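Local atomic coordinates of phosphoribosyl-aminoimidazole carboxylase (Aspergillus clavatus, PDB entry 3K5I), a protein that probably catalyses the ATP-dependent carboxylation of 5-aminoimidazole ribonucleotide to its N5-carboxyamino form in purine biosynthesis, as an ATP-grasp enzyme. Residues A[123-128]-A[166-171]; A[137-142]-A[199-204]. All blocks are in the same frame, centred on the assembly; numbering follows the deposited sequence.

Overall arrangement
From the N terminus the chain first passes through the five-stranded parallel sheet and then enters helix 124-132, whose start is the first half of interaction 1. The loop into strand 141-144 follows directly and opens interaction 2. After helix 149-159, strand 163-167 comes back to the beginning of helix 124-132 at residues 166-171, closing the loop of interaction 1; strand 198-202 then returns to strand 141-144 and closes that of interaction 2. The segments alternate, so the two loops cross rather than nest. Strands 163-167 and 198-202 are neighbours in one four-stranded antiparallel sheet, and both contacts reach the same ADP, interaction 1 at its phosphates and N7, interaction 2 at N1, N6 and C2 of the base.

Interaction 1 (A[123-128]-A[166-171]); sequences NKFNQK and KSKTMA. With ADP (adenosine-5'-diphosphate), chain G.
Lys124 and Lys166 converge on ADP from the two segments, their NZ atoms 4.2 Å apart with the anionic nucleotide to hold them together. Lys124 NZ reaches the bridging oxygen O3A at 2.6 Å and also bonds O2A, with a weak third bond to O2B on the beta phosphate. Lys166, its chain extended beyond CG, spans phosphate and base: its NZ lies 2.5 Å from ADP O2A and 2.7 Å from the adenine N7, and it also forms a salt bridge with Glu201. The two lysines thus form part of the ADP pocket of this ATP-grasp enzyme. A water links Lys124 NZ to the backbone oxygen of Ser167.

Behind these ammonium groups the backbones are joined by one direct hydrogen bond, from Lys124 N to Lys168 O at 3.1 Å and nearly straight (166°). The side chain of Lys168 runs alongside Asn123 and Phe125, its CB 3.6 Å from Asn123 OD1 and its CG and CD against Phe125 CB. At the end of that chain NZ comes within 3.3 Å of Phe125 CD2, meeting the ring obliquely, while its charge pairs with Glu143. A second water connects Lys168 NZ with Asn126 OD1.

Asn123 is the N-cap of the helix. Its OD1 is folded back over the first turn by a chi1 of -176°, which places CG beside the carbonyl carbon. Asn126 N points its N-H straight at OD1 from 2.9 Å, though from well above the carbonyl plane (43°); Phe125 N adds a weak bond. At the strand end, Ser167 OG donates in the carbonyl plane to Thr169 O, closing the turn around Lys168. The contact seats the start of helix 124-132 at the end of strand 163-167, with the Phe125 ring meeting Tyr199 of strand 198-202 and His141 of strand 141-144.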
# COMPACT_ATOMS: atom_id res chain seq x y z
N ASN A 123 -19.31 8.80 23.78
CA ASN A 123 -20.70 8.76 24.19
C ASN A 123 -21.32 9.75 23.21
O ASN A 123 -21.05 10.96 23.26
CB ASN A 123 -20.91 9.27 25.59
CG ASN A 123 -22.35 9.11 26.00
OD1 ASN A 123 -23.26 9.60 25.33
ND2 ASN A 123 -22.56 8.41 27.11
N LYS A 124 -22.10 9.16 22.31
CA LYS A 124 -22.78 9.85 21.22
C LYS A 124 -23.70 10.95 21.66
O LYS A 124 -23.78 12.01 21.01
CB LYS A 124 -23.47 8.84 20.29
CG LYS A 124 -22.58 8.40 19.11
CD LYS A 124 -23.19 7.27 18.27
CE LYS A 124 -23.56 7.73 16.85
NZ LYS A 124 -24.22 6.60 16.12
N PHE A 125 -24.36 10.65 22.77
CA PHE A 125 -25.27 11.66 23.28
C PHE A 125 -24.40 12.80 23.81
O PHE A 125 -24.63 13.98 23.55
CB PHE A 125 -26.08 11.06 24.41
CG PHE A 125 -27.16 11.97 24.96
CD1 PHE A 125 -28.34 12.20 24.26
CD2 PHE A 125 -26.99 12.60 26.20
CE1 PHE A 125 -29.34 13.04 24.75
CE2 PHE A 125 -28.02 13.44 26.71
CZ PHE A 125 -29.20 13.64 25.99
N ASN A 126 -23.39 12.44 24.59
CA ASN A 126 -22.45 13.41 25.15
C ASN A 126 -21.68 14.20 24.10
O ASN A 126 -21.44 15.40 24.24
CB ASN A 126 -21.51 12.59 26.03
CG ASN A 126 -22.21 12.21 27.28
OD1 ASN A 126 -23.33 12.68 27.45
ND2 ASN A 126 -21.63 11.36 28.13
N GLN A 127 -21.29 13.52 23.03
CA GLN A 127 -20.58 14.18 21.95
C GLN A 127 -21.45 15.33 21.46
O GLN A 127 -21.04 16.49 21.33
CB GLN A 127 -20.49 13.18 20.82
CG GLN A 127 -19.82 13.63 19.52
CD GLN A 127 -20.07 12.57 18.47
OE1 GLN A 127 -20.66 12.82 17.41
NE2 GLN A 127 -19.69 11.36 18.82
N LYS A 128 -22.69 14.94 21.17
CA LYS A 128 -23.68 15.87 20.65
C LYS A 128 -23.93 17.09 21.54
O LYS A 128 -23.95 18.22 21.04
CB LYS A 128 -25.01 15.17 20.34
CG LYS A 128 -24.90 13.92 19.47
CD LYS A 128 -25.82 13.96 18.27
CE LYS A 128 -25.25 14.85 17.16
NZ LYS A 128 -24.54 14.22 16.00
N LYS A 166 -30.95 4.89 19.24
CA LYS A 166 -29.51 4.68 19.31
C LYS A 166 -28.92 4.50 20.71
O LYS A 166 -29.34 5.18 21.65
CB LYS A 166 -28.80 5.92 18.74
CG LYS A 166 -29.28 6.49 17.43
CD LYS A 166 -28.20 7.43 16.82
CE LYS A 166 -28.38 7.80 15.30
NZ LYS A 166 -27.44 8.83 14.62
N SER A 167 -27.92 3.62 20.81
CA SER A 167 -27.17 3.34 22.04
C SER A 167 -26.21 4.52 22.13
O SER A 167 -25.57 4.95 21.13
CB SER A 167 -26.21 2.13 21.93
OG SER A 167 -25.44 2.03 23.14
N LYS A 168 -26.10 5.06 23.33
CA LYS A 168 -25.16 6.16 23.53
C LYS A 168 -23.71 5.63 23.48
O LYS A 168 -22.76 6.21 22.96
CB LYS A 168 -25.44 6.73 24.92
CG LYS A 168 -26.75 7.50 25.02
CD LYS A 168 -26.76 8.02 26.47
CE LYS A 168 -27.96 8.80 27.00
NZ LYS A 168 -27.51 9.84 28.02
N THR A 169 -23.49 4.44 24.00
CA THR A 169 -22.10 4.01 23.97
C THR A 169 -21.92 2.77 23.14
O THR A 169 -22.89 2.08 22.76
CB THR A 169 -21.73 3.59 25.40
OG1 THR A 169 -22.70 2.63 25.81
CG2 THR A 169 -21.90 4.77 26.34
N MET A 170 -20.64 2.49 22.91
CA MET A 170 -20.23 1.32 22.18
C MET A 170 -20.72 1.18 20.73
O MET A 170 -20.60 0.12 20.14
CB MET A 170 -20.50 0.05 23.04
CG MET A 170 -19.97 0.13 24.48
SD MET A 170 -18.11 0.28 24.50
CE MET A 170 -17.81 -1.18 23.36
N ALA A 171 -21.26 2.21 20.10
CA ALA A 171 -21.78 2.02 18.75
C ALA A 171 -20.88 2.39 17.61
O ALA A 171 -20.27 3.47 17.56
CB ALA A 171 -23.10 2.77 18.64
PB ADP G . -22.61 4.56 13.75
O1B ADP G . -22.79 3.14 14.12
O2B ADP G . -21.69 4.93 14.89
O3B ADP G . -21.90 5.29 12.57
PA ADP G . -24.57 6.70 12.99
O1A ADP G . -23.57 7.39 12.17
O2A ADP G . -25.29 7.71 13.85
O3A ADP G . -23.94 5.46 13.80
O5' ADP G . -25.60 6.17 11.87
C5' ADP G . -25.16 5.49 10.69
C4' ADP G . -26.03 5.91 9.53
O4' ADP G . -27.42 5.63 9.83
C3' ADP G . -26.11 7.38 9.16
O3' ADP G . -25.12 7.55 8.13
C2' ADP G . -27.46 7.56 8.46
O2' ADP G . -27.55 6.74 7.25
C1' ADP G . -28.23 6.68 9.42
N9 ADP G . -28.79 7.56 10.43
C8 ADP G . -28.17 7.88 11.61
N7 ADP G . -28.85 8.84 12.27
C5 ADP G . -29.95 9.04 11.47
C6 ADP G . -31.11 9.86 11.70
N6 ADP G . -31.45 10.66 12.54
N1 ADP G . -32.04 9.85 10.70
C2 ADP G . -31.97 9.04 9.58
N3 ADP G . -30.96 8.22 9.43
C4 ADP G . -29.98 8.25 10.34
O HOH W 1 -25.45 4.83 18.44
O HOH W 2 -24.99 10.73 29.05

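Interaction 2 (A[137-142]-A[199-204]); sequences PMAEHR and YAEKWA. With ADP (adenosine-5'-diphosphate), chain G.
His141 and Tyr199 meet in a T-shaped pair, the edge of the tyrosine directed at the face of the imidazole with the planes 80° apart. Both rings leave the backbone in the same way, CG lying between the backbone N and the carbonyl carbon (chi1 58° for His141, 75° for Tyr199), which turns them together on the face that also carries Glu201. The tyrosine presents CD2 to the histidine stem, 3.8 Å from His141 CB, which approaches near the ring plane. His141 CB also packs on Glu201 CG at 3.7 Å.

The stems of Glu140 and Lys202 touch, CB to CB at 3.6 Å, and the chains then cross, bent at chi2 in the glutamate and at chi3 in the lysine. Glu140 OE2 and Lys202 NZ are left 3.8 Å apart, a long salt bridge. The other carboxylate oxygen is held more closely: Arg142 NH1 donates to Glu140 OE1 at 2.9 Å, in the guanidinium plane and on the anti lone pair. The same NH1 also donates to His141 O, and these two bonds would restrict rotation of the guanidinium.

In the backbone, Lys202 N to Glu140 O is short and almost linear (2.6 Å), and Arg142 and Ala200 exchange two bonds as an antiparallel hydrogen-bonded pair; His141 and Glu201 are the adjoining non-hydrogen-bonded pair.

Glu201 OE1, paired with Lys166, also receives a weak bond from ADP N6, which is weakly bound to Lys202 O as well. Ala204 N donates to ADP N1 at 2.9 Å, and ADP C2 sits over the centre of one face of the Trp203 indole, the base tilted well away from parallel. Strand 198-202, paired antiparallel with the outermost strand 141-144, runs on into the segment that binds the adenine edge, as in ATP-grasp enzymes.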
# COMPACT_ATOMS: atom_id res chain seq x y z
N PRO A 137 -25.36 22.34 14.20
CA PRO A 137 -26.71 21.95 13.83
C PRO A 137 -26.60 20.42 13.87
O PRO A 137 -25.58 19.87 13.47
CB PRO A 137 -26.86 22.45 12.36
CG PRO A 137 -25.49 22.43 11.82
CD PRO A 137 -24.56 22.68 13.01
N MET A 138 -27.64 19.76 14.36
CA MET A 138 -27.70 18.31 14.48
C MET A 138 -29.13 17.96 14.88
O MET A 138 -29.78 18.70 15.61
CB MET A 138 -26.90 17.85 15.69
CG MET A 138 -27.14 18.64 16.97
SD MET A 138 -25.62 18.83 18.02
CE MET A 138 -24.45 17.70 17.23
N ALA A 139 -29.56 16.80 14.41
CA ALA A 139 -30.89 16.23 14.66
C ALA A 139 -31.37 16.31 16.11
O ALA A 139 -30.65 16.11 17.06
CB ALA A 139 -30.97 14.74 14.20
N GLU A 140 -32.65 16.60 16.26
CA GLU A 140 -33.29 16.69 17.55
C GLU A 140 -33.26 15.34 18.24
O GLU A 140 -33.39 14.30 17.59
CB GLU A 140 -34.77 16.95 17.28
CG GLU A 140 -35.54 17.20 18.54
CD GLU A 140 -36.66 18.17 18.30
OE1 GLU A 140 -37.39 18.36 19.29
OE2 GLU A 140 -36.81 18.70 17.16
N HIS A 141 -33.19 15.35 19.57
CA HIS A 141 -33.20 14.05 20.19
C HIS A 141 -33.80 14.18 21.56
O HIS A 141 -34.22 15.28 21.96
CB HIS A 141 -31.79 13.49 20.23
CG HIS A 141 -30.80 14.33 20.97
ND1 HIS A 141 -29.73 14.93 20.33
CD2 HIS A 141 -30.71 14.66 22.28
CE1 HIS A 141 -29.03 15.61 21.22
NE2 HIS A 141 -29.59 15.46 22.41
N ARG A 142 -33.83 13.05 22.25
CA ARG A 142 -34.35 12.97 23.61
C ARG A 142 -33.64 11.82 24.27
O ARG A 142 -33.59 10.73 23.72
CB ARG A 142 -35.87 12.72 23.63
CG ARG A 142 -36.66 13.89 23.05
CD ARG A 142 -36.64 15.13 23.94
NE ARG A 142 -37.81 15.96 23.67
CZ ARG A 142 -37.92 16.76 22.61
NH1 ARG A 142 -36.90 16.86 21.78
NH2 ARG A 142 -39.03 17.46 22.41
N TYR A 199 -30.90 6.87 23.54
CA TYR A 199 -31.49 8.18 23.28
C TYR A 199 -32.07 7.95 21.88
O TYR A 199 -31.66 7.06 21.16
CB TYR A 199 -30.53 9.36 23.37
CG TYR A 199 -29.62 9.44 22.19
CD1 TYR A 199 -28.53 8.57 22.11
CD2 TYR A 199 -29.87 10.33 21.15
CE1 TYR A 199 -27.68 8.68 21.06
CE2 TYR A 199 -29.02 10.40 20.07
CZ TYR A 199 -27.95 9.54 20.04
OH TYR A 199 -27.00 9.48 19.06
N ALA A 200 -33.06 8.72 21.48
CA ALA A 200 -33.67 8.58 20.15
C ALA A 200 -33.39 9.83 19.35
O ALA A 200 -33.21 10.91 19.92
CB ALA A 200 -35.19 8.35 20.29
N GLU A 201 -33.36 9.70 18.02
CA GLU A 201 -33.09 10.94 17.33
C GLU A 201 -34.23 11.23 16.35
O GLU A 201 -34.79 10.31 15.76
CB GLU A 201 -31.72 10.72 16.68
CG GLU A 201 -30.64 11.65 17.18
CD GLU A 201 -29.38 11.49 16.36
OE1 GLU A 201 -29.46 10.96 15.23
OE2 GLU A 201 -28.29 11.87 16.83
N LYS A 202 -34.59 12.49 16.19
CA LYS A 202 -35.69 12.78 15.27
C LYS A 202 -35.13 12.39 13.92
O LYS A 202 -33.92 12.53 13.69
CB LYS A 202 -36.05 14.26 15.31
CG LYS A 202 -36.61 14.77 13.99
CD LYS A 202 -37.31 16.11 14.23
CE LYS A 202 -38.77 15.95 14.60
NZ LYS A 202 -39.44 17.26 14.82
N TRP A 203 -35.97 11.90 13.01
CA TRP A 203 -35.51 11.48 11.69
C TRP A 203 -34.72 12.52 10.95
O TRP A 203 -34.98 13.72 11.08
CB TRP A 203 -36.66 11.10 10.74
CG TRP A 203 -36.15 10.19 9.67
CD1 TRP A 203 -36.02 10.41 8.33
CD2 TRP A 203 -35.67 8.86 9.88
NE1 TRP A 203 -35.50 9.29 7.69
CE2 TRP A 203 -35.26 8.34 8.64
CE3 TRP A 203 -35.51 8.08 11.01
CZ2 TRP A 203 -34.74 7.08 8.50
CZ3 TRP A 203 -35.01 6.82 10.86
CH2 TRP A 203 -34.64 6.33 9.63
N ALA A 204 -33.78 12.06 10.13
CA ALA A 204 -33.00 13.01 9.31
C ALA A 204 -33.35 12.73 7.84
O ALA A 204 -32.92 11.73 7.24
CB ALA A 204 -31.52 12.87 9.57
PB ADP G . -22.61 4.56 13.75
O1B ADP G . -22.79 3.14 14.12
O2B ADP G . -21.69 4.93 14.89
O3B ADP G . -21.90 5.29 12.57
PA ADP G . -24.57 6.70 12.99
O1A ADP G . -23.57 7.39 12.17
O2A ADP G . -25.29 7.71 13.85
O3A ADP G . -23.94 5.46 13.80
O5' ADP G . -25.60 6.17 11.87
C5' ADP G . -25.16 5.49 10.69
C4' ADP G . -26.03 5.91 9.53
O4' ADP G . -27.42 5.63 9.83
C3' ADP G . -26.11 7.38 9.16
O3' ADP G . -25.12 7.55 8.13
C2' ADP G . -27.46 7.56 8.46
O2' ADP G . -27.55 6.74 7.25
C1' ADP G . -28.23 6.68 9.42
N9 ADP G . -28.79 7.56 10.43
C8 ADP G . -28.17 7.88 11.61
N7 ADP G . -28.85 8.84 12.27
C5 ADP G . -29.95 9.04 11.47
C6 ADP G . -31.11 9.86 11.70
N6 ADP G . -31.45 10.66 12.54
N1 ADP G . -32.04 9.85 10.70
C2 ADP G . -31.97 9.04 9.58
N3 ADP G . -30.96 8.22 9.43
C4 ADP G . -29.98 8.25 10.34